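Local coordinates for putative type VI secretion protein (Escherichia coli, PDB 3U66), which forms the cytoplasmic domain of TssL, an inner-membrane component of the type VI secretion system, and probably contributes to the system's membrane complex, at residues D61-A66 / D121-T126; R37-L42 / D91-H96; S21-G26 / E73-R78; E106-I111 / E149-A154. All coordinates share one frame; numbering follows the deposited sequence.

The four contacts sample an all-helical fold. Contacts 1, 2 and 4 are largely buried and apolar, whereas contact 3, at the ends of two helices, is only partly buried and adds a weak arginine-to-carbonyl bond. Helix 57-76 serves both contact 1 and contact 3, whose centres are about 21 Å apart, on opposite sides of the chain's centre. Contacts 1 and 4 touch each other: R110 of helix 103-115 makes a cation-pi contact with Y65 and packs on I62. Contact 2 brings sulfur against an exposed histidine at its margin; contact 1 uses a long selenomethionine side chain, and contact 4 the edge of a tryptophan.

Contact 1. Residues D61-A66 / D121-T126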
loop_
_atom_site.group_PDB
_atom_site.type_symbol
_atom_site.label_atom_id
_atom_site.label_comp_id
_atom_site.label_asym_id
_atom_site.label_seq_id
_atom_site.Cartn_x
_atom_site.Cartn_y
_atom_site.Cartn_z
ATOM N N ASP A 61 7.763 -6.354 -8.674
ATOM C CA ASP A 61 6.815 -5.398 -9.233
ATOM C C ASP A 61 5.517 -5.227 -8.449
ATOM O O ASP A 61 5.071 -4.098 -8.319
ATOM C CB ASP A 61 6.613 -5.598 -10.742
ATOM C CG ASP A 61 7.835 -5.255 -11.596
ATOM O OD1 ASP A 61 8.574 -4.292 -11.239
ATOM O OD2 ASP A 61 8.045 -5.929 -12.629
ATOM N N ILE A 62 4.935 -6.310 -7.897
ATOM C CA ILE A 62 3.729 -6.212 -7.057
ATOM C C ILE A 62 4.056 -5.532 -5.708
ATOM O O ILE A 62 3.333 -4.619 -5.283
ATOM C CB ILE A 62 2.860 -7.523 -6.957
ATOM C CG1 ILE A 62 1.831 -7.497 -5.801
ATOM C CG2 ILE A 62 3.699 -8.759 -6.814
ATOM C CD1 ILE A 62 0.738 -6.512 -5.875
HETATM N N MSE A 63 5.173 -5.933 -5.079
HETATM C CA MSE A 63 5.636 -5.333 -3.817
HETATM C C MSE A 63 5.899 -3.827 -3.955
HETATM O O MSE A 63 5.445 -3.049 -3.114
HETATM C CB MSE A 63 6.896 -6.039 -3.318
HETATM C CG MSE A 63 6.608 -7.322 -2.564
HETATM SE SE MSE A 63 8.222 -8.415 -2.439
HETATM C CE MSE A 63 8.207 -8.778 -0.761
ATOM N N LEU A 64 6.589 -3.426 -5.046
ATOM C CA LEU A 64 6.898 -2.032 -5.347
ATOM C C LEU A 64 5.658 -1.233 -5.738
ATOM O O LEU A 64 5.597 -0.035 -5.442
ATOM C CB LEU A 64 7.969 -1.938 -6.433
ATOM C CG LEU A 64 9.394 -2.275 -5.986
ATOM C CD1 LEU A 64 10.232 -2.734 -7.160
ATOM C CD2 LEU A 64 10.048 -1.091 -5.282
ATOM N N TYR A 65 4.673 -1.893 -6.393
ATOM C CA TYR A 65 3.410 -1.285 -6.802
ATOM C C TYR A 65 2.613 -0.885 -5.560
ATOM O O TYR A 65 2.226 0.278 -5.437
ATOM C CB TYR A 65 2.591 -2.251 -7.680
ATOM C CG TYR A 65 1.361 -1.617 -8.294
ATOM C CD1 TYR A 65 0.128 -1.677 -7.658
ATOM C CD2 TYR A 65 1.431 -0.971 -9.528
ATOM C CE1 TYR A 65 -1.001 -1.077 -8.207
ATOM C CE2 TYR A 65 0.307 -0.375 -10.092
ATOM C CZ TYR A 65 -0.904 -0.421 -9.424
ATOM O OH TYR A 65 -2.016 0.173 -9.960
ATOM N N ALA A 66 2.420 -1.850 -4.625
ATOM C CA ALA A 66 1.703 -1.656 -3.363
ATOM C C ALA A 66 2.342 -0.540 -2.567
ATOM O O ALA A 66 1.619 0.301 -2.044
ATOM C CB ALA A 66 1.689 -2.945 -2.554
ATOM N N ASP A 121 3.446 -16.077 -3.181
ATOM C CA ASP A 121 4.685 -15.768 -2.461
ATOM C C ASP A 121 4.346 -15.089 -1.124
ATOM O O ASP A 121 3.678 -14.044 -1.085
ATOM C CB ASP A 121 5.622 -14.899 -3.323
ATOM C CG ASP A 121 7.073 -14.786 -2.856
ATOM O OD1 ASP A 121 7.355 -15.115 -1.678
ATOM O OD2 ASP A 121 7.919 -14.334 -3.660
ATOM N N VAL A 122 4.760 -15.739 -0.025
ATOM C CA VAL A 122 4.538 -15.284 1.348
ATOM C C VAL A 122 5.033 -13.829 1.554
ATOM O O VAL A 122 4.335 -13.030 2.185
ATOM C CB VAL A 122 5.061 -16.315 2.393
ATOM C CG1 VAL A 122 6.566 -16.556 2.264
ATOM C CG2 VAL A 122 4.682 -15.927 3.819
ATOM N N ALA A 123 6.182 -13.478 0.934
ATOM C CA ALA A 123 6.772 -12.136 0.969
ATOM C C ALA A 123 5.831 -11.079 0.362
ATOM O O ALA A 123 5.658 -10.015 0.961
ATOM C CB ALA A 123 8.121 -12.138 0.267
ATOM N N VAL A 124 5.182 -11.404 -0.783
ATOM C CA VAL A 124 4.215 -10.542 -1.476
ATOM C C VAL A 124 3.000 -10.308 -0.565
ATOM O O VAL A 124 2.621 -9.155 -0.371
ATOM C CB VAL A 124 3.830 -11.112 -2.875
ATOM C CG1 VAL A 124 2.671 -10.346 -3.516
ATOM C CG2 VAL A 124 5.038 -11.136 -3.806
ATOM N N LEU A 125 2.432 -11.391 0.023
ATOM C CA LEU A 125 1.285 -11.346 0.947
ATOM C C LEU A 125 1.588 -10.519 2.180
ATOM O O LEU A 125 0.677 -9.883 2.716
ATOM C CB LEU A 125 0.845 -12.756 1.406
ATOM C CG LEU A 125 0.188 -13.716 0.408
ATOM C CD1 LEU A 125 -0.324 -14.930 1.127
ATOM C CD2 LEU A 125 -0.952 -13.069 -0.348
ATOM N N THR A 126 2.858 -10.558 2.654
ATOM C CA THR A 126 3.318 -9.803 3.820
ATOM C C THR A 126 3.251 -8.314 3.501
ATOM O O THR A 126 2.651 -7.553 4.262
ATOM C CB THR A 126 4.712 -10.285 4.262
ATOM O OG1 THR A 126 4.639 -11.676 4.593
ATOM C CG2 THR A 126 5.273 -9.486 5.443
#
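I62 and V124 meet at about a right angle, the branch of one lying across the branch of the other. CG1 of I62 comes to 3.7 Å from CG1 of V124, and I62 CG2 lies 3.8 Å from the same methyl, so V124 CG1 rests against both arms of the isoleucine fork. Standing anti to its backbone N (chi1 171°), this valine methyl is pointed between the two arms, of which I62 CG1 is likewise anti to its own backbone N. Beside this pair, selenomethionine M63 reaches across to helix 122-133. Its chain is extended at chi2 and bent at chi3 (131°), which carries CE to A123, 3.3 Å from A123 O and 3.5 Å from A123 CB. Nearer its root, M63 CG lies 4.3 Å from V124 CG2. The contact is thus wholly apolar between side chains. At the start of the second helix D121 is the N-cap, its OD1 accepting from A123 N at 3.3 Å from above the carboxylate plane. M63 also packs on F13 and L50, and I62 on R110 and on L128 of helix 122-133, so helices 7-24, 32-52 and 103-115 border the contact as well. The two segments run nearly parallel, their axes at 6° and 9.5 Å apart, an arrangement typical of neighbouring helices in the buried core of a helical bundle.

Contact 2. Residues R37-L42 / D91-H96; sequences RRACQL and DPLQAH
C40 points its sulfur into the angle between L93 and H96. With SG anti to its carbonyl carbon (chi1 -83°), the thiol lies 3.8 Å from L93 CD2 and 3.9 Å from H96 CD2. It approaches the imidazole at a slant, 4.6 Å from the ring centroid and 45° off the normal, an oblique sulfur-aromatic contact. The histidine reaches it because its CG extends anti to the backbone N (chi1 178°), swinging the ring toward helix 32-52. L93, like C40 and unlike H96, keeps its outer chain beside the backbone N, and spreads its two methyls: CD2 goes to the cysteine, while CD1 rests against A39 CB at 4.0 Å. The leucine fork is therefore shared between two successive residues of the facing helix. H96 lies at the exposed margin, whereas L93, A39 and C40 are buried. The short helix 93-98 starts after P92, its first turn held by D72, whose carboxylate accepts from the N of L93 and of Q94. L93 and A39 also pack on L71 and on W88, so this contact joins helix 32-52 to helix 93-98 with helix 57-76 and the short helix 87-90 beside both.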
loop_
_atom_site.group_PDB
_atom_site.type_symbol
_atom_site.label_atom_id
_atom_site.label_comp_id
_atom_site.label_asym_id
_atom_site.label_seq_id
_atom_site.Cartn_x
_atom_site.Cartn_y
_atom_site.Cartn_z
ATOM N N ARG A 37 11.708 13.250 -4.267
ATOM C CA ARG A 37 13.021 12.821 -4.692
ATOM C C ARG A 37 13.501 11.696 -3.816
ATOM O O ARG A 37 13.976 10.703 -4.338
ATOM C CB ARG A 37 13.994 13.992 -4.592
ATOM C CG ARG A 37 13.833 15.034 -5.674
ATOM C CD ARG A 37 15.007 15.967 -5.606
ATOM N NE ARG A 37 15.952 15.770 -6.705
ATOM C CZ ARG A 37 16.880 14.812 -6.742
ATOM N NH1 ARG A 37 16.960 13.914 -5.772
ATOM N NH2 ARG A 37 17.723 14.748 -7.760
ATOM N N ARG A 38 13.387 11.841 -2.486
ATOM C CA ARG A 38 13.742 10.830 -1.488
ATOM C C ARG A 38 12.876 9.599 -1.707
ATOM O O ARG A 38 13.412 8.494 -1.738
ATOM C CB ARG A 38 13.556 11.384 -0.071
ATOM C CG ARG A 38 14.590 10.877 0.931
ATOM C CD ARG A 38 14.019 9.890 1.935
ATOM N NE ARG A 38 13.152 10.551 2.913
ATOM C CZ ARG A 38 12.846 10.057 4.108
ATOM N NH1 ARG A 38 13.345 8.887 4.501
ATOM N NH2 ARG A 38 12.041 10.725 4.922
ATOM N N ALA A 39 11.559 9.800 -1.953
ATOM C CA ALA A 39 10.590 8.744 -2.258
ATOM C C ALA A 39 11.069 7.925 -3.454
ATOM O O ALA A 39 11.156 6.707 -3.344
ATOM C CB ALA A 39 9.228 9.350 -2.557
ATOM N N CYS A 40 11.421 8.604 -4.571
ATOM C CA CYS A 40 11.936 8.019 -5.810
ATOM C C CYS A 40 13.164 7.137 -5.559
ATOM O O CYS A 40 13.192 5.987 -6.012
ATOM C CB CYS A 40 12.246 9.118 -6.819
ATOM S SG CYS A 40 10.812 9.693 -7.762
ATOM N N GLN A 41 14.163 7.672 -4.814
ATOM C CA GLN A 41 15.414 6.986 -4.472
ATOM C C GLN A 41 15.165 5.733 -3.639
ATOM O O GLN A 41 15.839 4.722 -3.833
ATOM C CB GLN A 41 16.411 7.926 -3.757
ATOM C CG GLN A 41 16.859 9.159 -4.555
ATOM C CD GLN A 41 17.163 8.898 -6.017
ATOM O OE1 GLN A 41 18.079 8.144 -6.376
ATOM N NE2 GLN A 41 16.395 9.527 -6.896
ATOM N N LEU A 42 14.174 5.802 -2.739
ATOM C CA LEU A 42 13.759 4.698 -1.885
ATOM C C LEU A 42 13.145 3.539 -2.706
ATOM O O LEU A 42 13.479 2.369 -2.477
ATOM C CB LEU A 42 12.778 5.222 -0.837
ATOM C CG LEU A 42 13.179 4.911 0.600
ATOM C CD1 LEU A 42 12.669 5.986 1.517
ATOM C CD2 LEU A 42 12.606 3.497 1.086
ATOM N N ASP A 91 2.232 14.436 -11.150
ATOM C CA ASP A 91 2.755 13.113 -11.527
ATOM C C ASP A 91 3.144 12.275 -10.295
ATOM O O ASP A 91 4.234 12.475 -9.751
ATOM C CB ASP A 91 3.948 13.234 -12.502
ATOM C CG ASP A 91 3.635 13.929 -13.812
ATOM O OD1 ASP A 91 2.587 13.607 -14.426
ATOM O OD2 ASP A 91 4.463 14.758 -14.254
ATOM N N PRO A 92 2.263 11.353 -9.819
ATOM C CA PRO A 92 2.621 10.534 -8.642
ATOM C C PRO A 92 3.556 9.372 -8.989
ATOM O O PRO A 92 3.889 9.187 -10.163
ATOM C CB PRO A 92 1.267 10.063 -8.115
ATOM C CG PRO A 92 0.378 10.053 -9.303
ATOM C CD PRO A 92 0.928 10.994 -10.338
ATOM N N LEU A 93 3.996 8.603 -7.969
ATOM C CA LEU A 93 4.927 7.478 -8.123
ATOM C C LEU A 93 4.360 6.340 -8.949
ATOM O O LEU A 93 5.114 5.659 -9.638
ATOM C CB LEU A 93 5.415 6.959 -6.766
ATOM C CG LEU A 93 6.231 7.927 -5.895
ATOM C CD1 LEU A 93 6.328 7.404 -4.478
ATOM C CD2 LEU A 93 7.635 8.159 -6.465
ATOM N N GLN A 94 3.038 6.138 -8.885
ATOM C CA GLN A 94 2.324 5.107 -9.646
ATOM C C GLN A 94 2.340 5.429 -11.146
ATOM O O GLN A 94 2.269 4.521 -11.972
ATOM C CB GLN A 94 0.883 4.937 -9.126
ATOM C CG GLN A 94 0.056 6.224 -9.107
ATOM C CD GLN A 94 -1.178 6.099 -8.264
ATOM O OE1 GLN A 94 -2.272 5.835 -8.763
ATOM N NE2 GLN A 94 -1.031 6.293 -6.966
ATOM N N ALA A 95 2.416 6.729 -11.485
ATOM C CA ALA A 95 2.458 7.211 -12.864
ATOM C C ALA A 95 3.892 7.238 -13.351
ATOM O O ALA A 95 4.144 6.875 -14.500
ATOM C CB ALA A 95 1.832 8.595 -12.957
ATOM N N HIS A 96 4.833 7.634 -12.467
ATOM C CA HIS A 96 6.260 7.737 -12.754
ATOM C C HIS A 96 6.915 6.376 -12.967
ATOM O O HIS A 96 7.638 6.193 -13.944
ATOM C CB HIS A 96 6.980 8.547 -11.659
ATOM C CG HIS A 96 8.465 8.660 -11.855
ATOM N ND1 HIS A 96 9.013 9.391 -12.901
ATOM C CD2 HIS A 96 9.473 8.121 -11.128
ATOM C CE1 HIS A 96 10.324 9.253 -12.784
ATOM N NE2 HIS A 96 10.647 8.501 -11.730
#

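Contact 3. Residues S21-G26 / E73-R78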
loop_
_atom_site.group_PDB
_atom_site.type_symbol
_atom_site.label_atom_id
_atom_site.label_comp_id
_atom_site.label_asym_id
_atom_site.label_seq_id
_atom_site.Cartn_x
_atom_site.Cartn_y
_atom_site.Cartn_z
ATOM N N SER A 21 4.440 5.952 7.595
ATOM C CA SER A 21 3.864 5.971 8.942
ATOM C C SER A 21 4.022 7.360 9.582
ATOM O O SER A 21 3.087 7.842 10.222
ATOM C CB SER A 21 4.503 4.902 9.822
ATOM O OG SER A 21 3.674 4.601 10.933
ATOM N N GLN A 22 5.181 8.018 9.364
ATOM C CA GLN A 22 5.438 9.368 9.868
ATOM C C GLN A 22 4.595 10.413 9.137
ATOM O O GLN A 22 4.061 11.310 9.787
ATOM C CB GLN A 22 6.935 9.724 9.823
ATOM C CG GLN A 22 7.775 9.059 10.915
ATOM C CD GLN A 22 7.314 9.397 12.310
ATOM O OE1 GLN A 22 6.593 8.624 12.956
ATOM N NE2 GLN A 22 7.718 10.558 12.800
ATOM N N LEU A 23 4.444 10.270 7.801
ATOM C CA LEU A 23 3.625 11.160 6.972
ATOM C C LEU A 23 2.142 11.053 7.354
ATOM O O LEU A 23 1.429 12.060 7.338
ATOM C CB LEU A 23 3.811 10.863 5.467
ATOM C CG LEU A 23 5.146 11.255 4.823
ATOM C CD1 LEU A 23 5.263 10.684 3.438
ATOM C CD2 LEU A 23 5.280 12.745 4.700
ATOM N N ARG A 24 1.688 9.826 7.697
ATOM C CA ARG A 24 0.320 9.521 8.113
ATOM C C ARG A 24 -0.022 10.154 9.467
ATOM O O ARG A 24 -1.187 10.486 9.697
ATOM C CB ARG A 24 0.100 8.008 8.156
ATOM N N SER A 25 0.996 10.340 10.347
ATOM C CA SER A 25 0.883 10.947 11.680
ATOM C C SER A 25 0.951 12.497 11.665
ATOM O O SER A 25 1.120 13.120 12.716
ATOM C CB SER A 25 1.930 10.359 12.625
ATOM O OG SER A 25 3.236 10.842 12.353
ATOM N N GLY A 26 0.815 13.089 10.480
ATOM C CA GLY A 26 0.810 14.533 10.271
ATOM C C GLY A 26 2.091 15.258 10.626
ATOM O O GLY A 26 2.040 16.408 11.072
ATOM N N GLU A 73 -0.892 7.652 -1.781
ATOM C CA GLU A 73 -2.130 7.882 -1.034
ATOM C C GLU A 73 -1.919 8.652 0.275
ATOM O O GLU A 73 -2.711 9.546 0.562
ATOM C CB GLU A 73 -2.883 6.568 -0.781
ATOM C CG GLU A 73 -4.345 6.778 -0.429
ATOM C CD GLU A 73 -4.979 5.605 0.280
ATOM O OE1 GLU A 73 -4.743 5.430 1.499
ATOM O OE2 GLU A 73 -5.707 4.848 -0.395
ATOM N N SER A 74 -0.861 8.323 1.049
ATOM C CA SER A 74 -0.559 9.001 2.322
ATOM C C SER A 74 -0.102 10.459 2.148
ATOM O O SER A 74 -0.236 11.256 3.081
ATOM C CB SER A 74 0.425 8.198 3.169
ATOM O OG SER A 74 1.375 7.499 2.383
ATOM N N VAL A 75 0.399 10.810 0.944
ATOM C CA VAL A 75 0.846 12.162 0.593
ATOM C C VAL A 75 -0.335 13.001 0.077
ATOM O O VAL A 75 -0.463 14.169 0.446
ATOM C CB VAL A 75 2.043 12.125 -0.405
ATOM C CG1 VAL A 75 2.318 13.490 -1.020
ATOM C CG2 VAL A 75 3.300 11.599 0.275
ATOM N N LEU A 76 -1.183 12.410 -0.779
ATOM C CA LEU A 76 -2.323 13.109 -1.376
ATOM C C LEU A 76 -3.474 13.389 -0.404
ATOM O O LEU A 76 -4.136 14.422 -0.540
ATOM C CB LEU A 76 -2.798 12.442 -2.680
ATOM C CG LEU A 76 -1.742 12.310 -3.798
ATOM C CD1 LEU A 76 -2.131 11.243 -4.794
ATOM C CD2 LEU A 76 -1.466 13.644 -4.495
ATOM N N ASN A 77 -3.684 12.506 0.599
ATOM C CA ASN A 77 -4.727 12.687 1.623
ATOM C C ASN A 77 -4.220 13.508 2.836
ATOM O O ASN A 77 -4.845 13.517 3.906
ATOM C CB ASN A 77 -5.359 11.338 2.043
ATOM C CG ASN A 77 -4.518 10.425 2.921
ATOM O OD1 ASN A 77 -3.375 10.719 3.304
ATOM N ND2 ASN A 77 -5.068 9.260 3.237
ATOM N N ARG A 78 -3.064 14.175 2.661
ATOM C CA ARG A 78 -2.400 15.017 3.660
ATOM C C ARG A 78 -2.770 16.500 3.502
ATOM O O ARG A 78 -2.870 17.010 2.376
ATOM C CB ARG A 78 -0.885 14.896 3.511
ATOM C CG ARG A 78 -0.157 14.250 4.675
ATOM C CD ARG A 78 1.336 14.300 4.461
ATOM N NE ARG A 78 1.810 15.661 4.674
ATOM C CZ ARG A 78 2.358 16.090 5.803
ATOM N NH1 ARG A 78 2.539 15.250 6.815
ATOM N NH2 ARG A 78 2.744 17.346 5.922
#
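R78 reaches L23 through an extended chi2 and a bend at chi3 (74°), which together lay its chain past the end of helix 7-24. The guanidinium then presents its edge to the leucine carbonyl: L23 O lies in the plane of the group, 3.4 Å from R78 NH1, and the N-H points nearly straight at it (160°), though the bond is weak for its length. R78 CD sits 3.6 Å from the same oxygen. NH1 also comes within 3.8 Å of G26 C and donates to the carbonyl of Q27, its stronger partner, so one nitrogen bridges two successive parts of the turn. Deeper in the contact, L23 holds CG anti to its carbonyl carbon (chi1 -71°) and sends CD1 obliquely against V75 CG2, 3.8 Å away; V29 packs on this leucine and on R78. Within the turn S25 OG gives a hydrogen bond of 2.7 Å to Q22 O, and G26 has positive phi, a backbone shape favoured by glycine. A leucine in place of R78 would probably deprive Q27 O and, more weakly, L23 O of the NH1 they share, leaving the turn after helix 7-24 without this tie to the end of helix 57-76. The apolar pair lies inward and the arginine outward, so burial decreases across the contact. Here the arginine bridges the loop after helix 7-24 to the residues that follow helix 57-76, as at a loop-helix junction of a helical bundle.

Contact 4. Residues E106-I111 / E149-A154; sequences ELWERI and EDVIRA
I111 and V151 have the closest backbones, their CA atoms 8.1 Å apart, where helix 103-115 crosses helix 148-157. The short axes pass at 11.5 Å with an angle of 47°. At this separation the contact is made by side chains, chiefly W108. Its indole, with CG anti to the carbonyl carbon (chi1 -83°), extends its six-membered ring toward the partner helix and meets it edge-on: V151 CG1 lies 3.8 Å from W108 CZ3, near the ring plane, and I152 CG1 lies 4.0 Å from W108 CH2, also at the edge. I111 of the same helix is laid over one face of the indole, its CD1 4.1 Å above the plane and displaced toward the rim. Its other branch, CG2, touches V151 CG1 at 3.9 Å, so that one valine methyl is held between the isoleucine and the rim of the tryptophan. V151 offers that methyl because CG1 stands anti to its backbone N. The crossing belongs to the second half of the all-helical fold, where helix 148-157, the last helix of the chain, packs against the bundle. L132 of helix 122-133 touches both W108 and I152, and L128 touches I111, so that helix lies against both segments. W108 NE1 donates to T137 O, which limits the ring's rotation; Y140 meets the indole edge-to-face, and the ring of F136 meets it with the planes at about 35°.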
loop_
_atom_site.group_PDB
_atom_site.type_symbol
_atom_site.label_atom_id
_atom_site.label_comp_id
_atom_site.label_asym_id
_atom_site.label_seq_id
_atom_site.Cartn_x
_atom_site.Cartn_y
_atom_site.Cartn_z
ATOM N N GLU A 106 -6.912 -0.530 -8.886
ATOM C CA GLU A 106 -6.287 -1.766 -9.351
ATOM C C GLU A 106 -5.391 -2.531 -8.379
ATOM O O GLU A 106 -5.119 -3.706 -8.640
ATOM C CB GLU A 106 -5.759 -1.704 -10.800
ATOM C CG GLU A 106 -4.713 -0.646 -11.085
ATOM N N LEU A 107 -4.992 -1.924 -7.231
ATOM C CA LEU A 107 -4.221 -2.656 -6.214
ATOM C C LEU A 107 -5.139 -3.658 -5.488
ATOM O O LEU A 107 -4.703 -4.758 -5.162
ATOM C CB LEU A 107 -3.493 -1.723 -5.229
ATOM C CG LEU A 107 -2.700 -2.369 -4.074
ATOM C CD1 LEU A 107 -1.550 -3.258 -4.586
ATOM C CD2 LEU A 107 -2.178 -1.314 -3.134
ATOM N N TRP A 108 -6.415 -3.284 -5.277
ATOM C CA TRP A 108 -7.440 -4.151 -4.697
ATOM C C TRP A 108 -7.718 -5.316 -5.639
ATOM O O TRP A 108 -7.873 -6.442 -5.184
ATOM C CB TRP A 108 -8.733 -3.365 -4.408
ATOM C CG TRP A 108 -8.687 -2.644 -3.101
ATOM C CD1 TRP A 108 -8.615 -1.296 -2.911
ATOM C CD2 TRP A 108 -8.577 -3.233 -1.797
ATOM N NE1 TRP A 108 -8.514 -1.008 -1.571
ATOM C CE2 TRP A 108 -8.480 -2.182 -0.865
ATOM C CE3 TRP A 108 -8.550 -4.558 -1.330
ATOM C CZ2 TRP A 108 -8.345 -2.406 0.508
ATOM C CZ3 TRP A 108 -8.456 -4.777 0.035
ATOM C CH2 TRP A 108 -8.368 -3.711 0.938
ATOM N N GLU A 109 -7.747 -5.036 -6.952
ATOM C CA GLU A 109 -7.947 -5.996 -8.041
ATOM C C GLU A 109 -6.753 -6.977 -8.023
ATOM O O GLU A 109 -6.946 -8.187 -8.174
ATOM C CB GLU A 109 -7.997 -5.224 -9.375
ATOM C CG GLU A 109 -8.683 -5.934 -10.527
ATOM C CD GLU A 109 -8.747 -5.155 -11.831
ATOM O OE1 GLU A 109 -8.173 -4.042 -11.903
ATOM O OE2 GLU A 109 -9.374 -5.666 -12.788
ATOM N N ARG A 110 -5.546 -6.444 -7.757
ATOM C CA ARG A 110 -4.284 -7.159 -7.677
ATOM C C ARG A 110 -4.189 -8.038 -6.431
ATOM O O ARG A 110 -3.588 -9.101 -6.499
ATOM C CB ARG A 110 -3.121 -6.157 -7.745
ATOM C CG ARG A 110 -1.736 -6.767 -7.790
ATOM C CD ARG A 110 -1.178 -6.989 -9.185
ATOM N NE ARG A 110 -1.080 -5.738 -9.946
ATOM C CZ ARG A 110 0.044 -5.078 -10.227
ATOM N NH1 ARG A 110 1.210 -5.552 -9.818
ATOM N NH2 ARG A 110 0.006 -3.961 -10.922
ATOM N N ILE A 111 -4.763 -7.608 -5.297
ATOM C CA ILE A 111 -4.793 -8.394 -4.049
ATOM C C ILE A 111 -5.671 -9.646 -4.228
ATOM O O ILE A 111 -5.278 -10.741 -3.819
ATOM C CB ILE A 111 -5.194 -7.535 -2.800
ATOM C CG1 ILE A 111 -4.079 -6.518 -2.435
ATOM C CG2 ILE A 111 -5.530 -8.422 -1.565
ATOM C CD1 ILE A 111 -4.519 -5.313 -1.603
ATOM N N GLU A 149 -14.017 -5.863 3.671
ATOM C CA GLU A 149 -14.054 -6.621 4.928
ATOM C C GLU A 149 -13.715 -8.102 4.710
ATOM O O GLU A 149 -12.922 -8.674 5.462
ATOM C CB GLU A 149 -15.438 -6.474 5.575
ATOM N N ASP A 150 -14.260 -8.687 3.628
ATOM C CA ASP A 150 -14.066 -10.082 3.244
ATOM C C ASP A 150 -12.685 -10.344 2.623
ATOM O O ASP A 150 -12.063 -11.359 2.937
ATOM C CB ASP A 150 -15.214 -10.540 2.327
ATOM C CG ASP A 150 -16.613 -10.336 2.905
ATOM O OD1 ASP A 150 -16.739 -10.237 4.154
ATOM O OD2 ASP A 150 -17.580 -10.289 2.113
ATOM N N VAL A 151 -12.202 -9.423 1.762
ATOM C CA VAL A 151 -10.885 -9.487 1.110
ATOM C C VAL A 151 -9.773 -9.347 2.169
ATOM O O VAL A 151 -8.795 -10.100 2.127
ATOM C CB VAL A 151 -10.755 -8.434 -0.020
ATOM C CG1 VAL A 151 -9.341 -8.390 -0.593
ATOM C CG2 VAL A 151 -11.770 -8.694 -1.125
ATOM N N ILE A 152 -9.946 -8.413 3.129
ATOM C CA ILE A 152 -9.008 -8.205 4.243
ATOM C C ILE A 152 -8.892 -9.496 5.083
ATOM O O ILE A 152 -7.779 -9.990 5.265
ATOM C CB ILE A 152 -9.383 -6.957 5.093
ATOM C CG1 ILE A 152 -9.161 -5.658 4.287
ATOM C CG2 ILE A 152 -8.621 -6.919 6.428
ATOM C CD1 ILE A 152 -9.779 -4.365 4.879
ATOM N N ARG A 153 -10.046 -10.067 5.520
ATOM C CA ARG A 153 -10.118 -11.309 6.311
ATOM C C ARG A 153 -9.432 -12.490 5.620
ATOM O O ARG A 153 -8.671 -13.212 6.265
ATOM C CB ARG A 153 -11.571 -11.671 6.631
ATOM C CG ARG A 153 -12.133 -10.951 7.840
ATOM C CD ARG A 153 -13.632 -11.170 7.951
ATOM N NE ARG A 153 -14.384 -9.932 7.756
ATOM C CZ ARG A 153 -14.793 -9.145 8.746
ATOM N NH1 ARG A 153 -14.545 -9.471 10.007
ATOM N NH2 ARG A 153 -15.468 -8.035 8.483
ATOM N N ALA A 154 -9.677 -12.654 4.308
ATOM C CA ALA A 154 -9.117 -13.720 3.479
ATOM C C ALA A 154 -7.607 -13.611 3.332
ATOM O O ALA A 154 -6.921 -14.630 3.402
ATOM C CB ALA A 154 -9.779 -13.716 2.113
#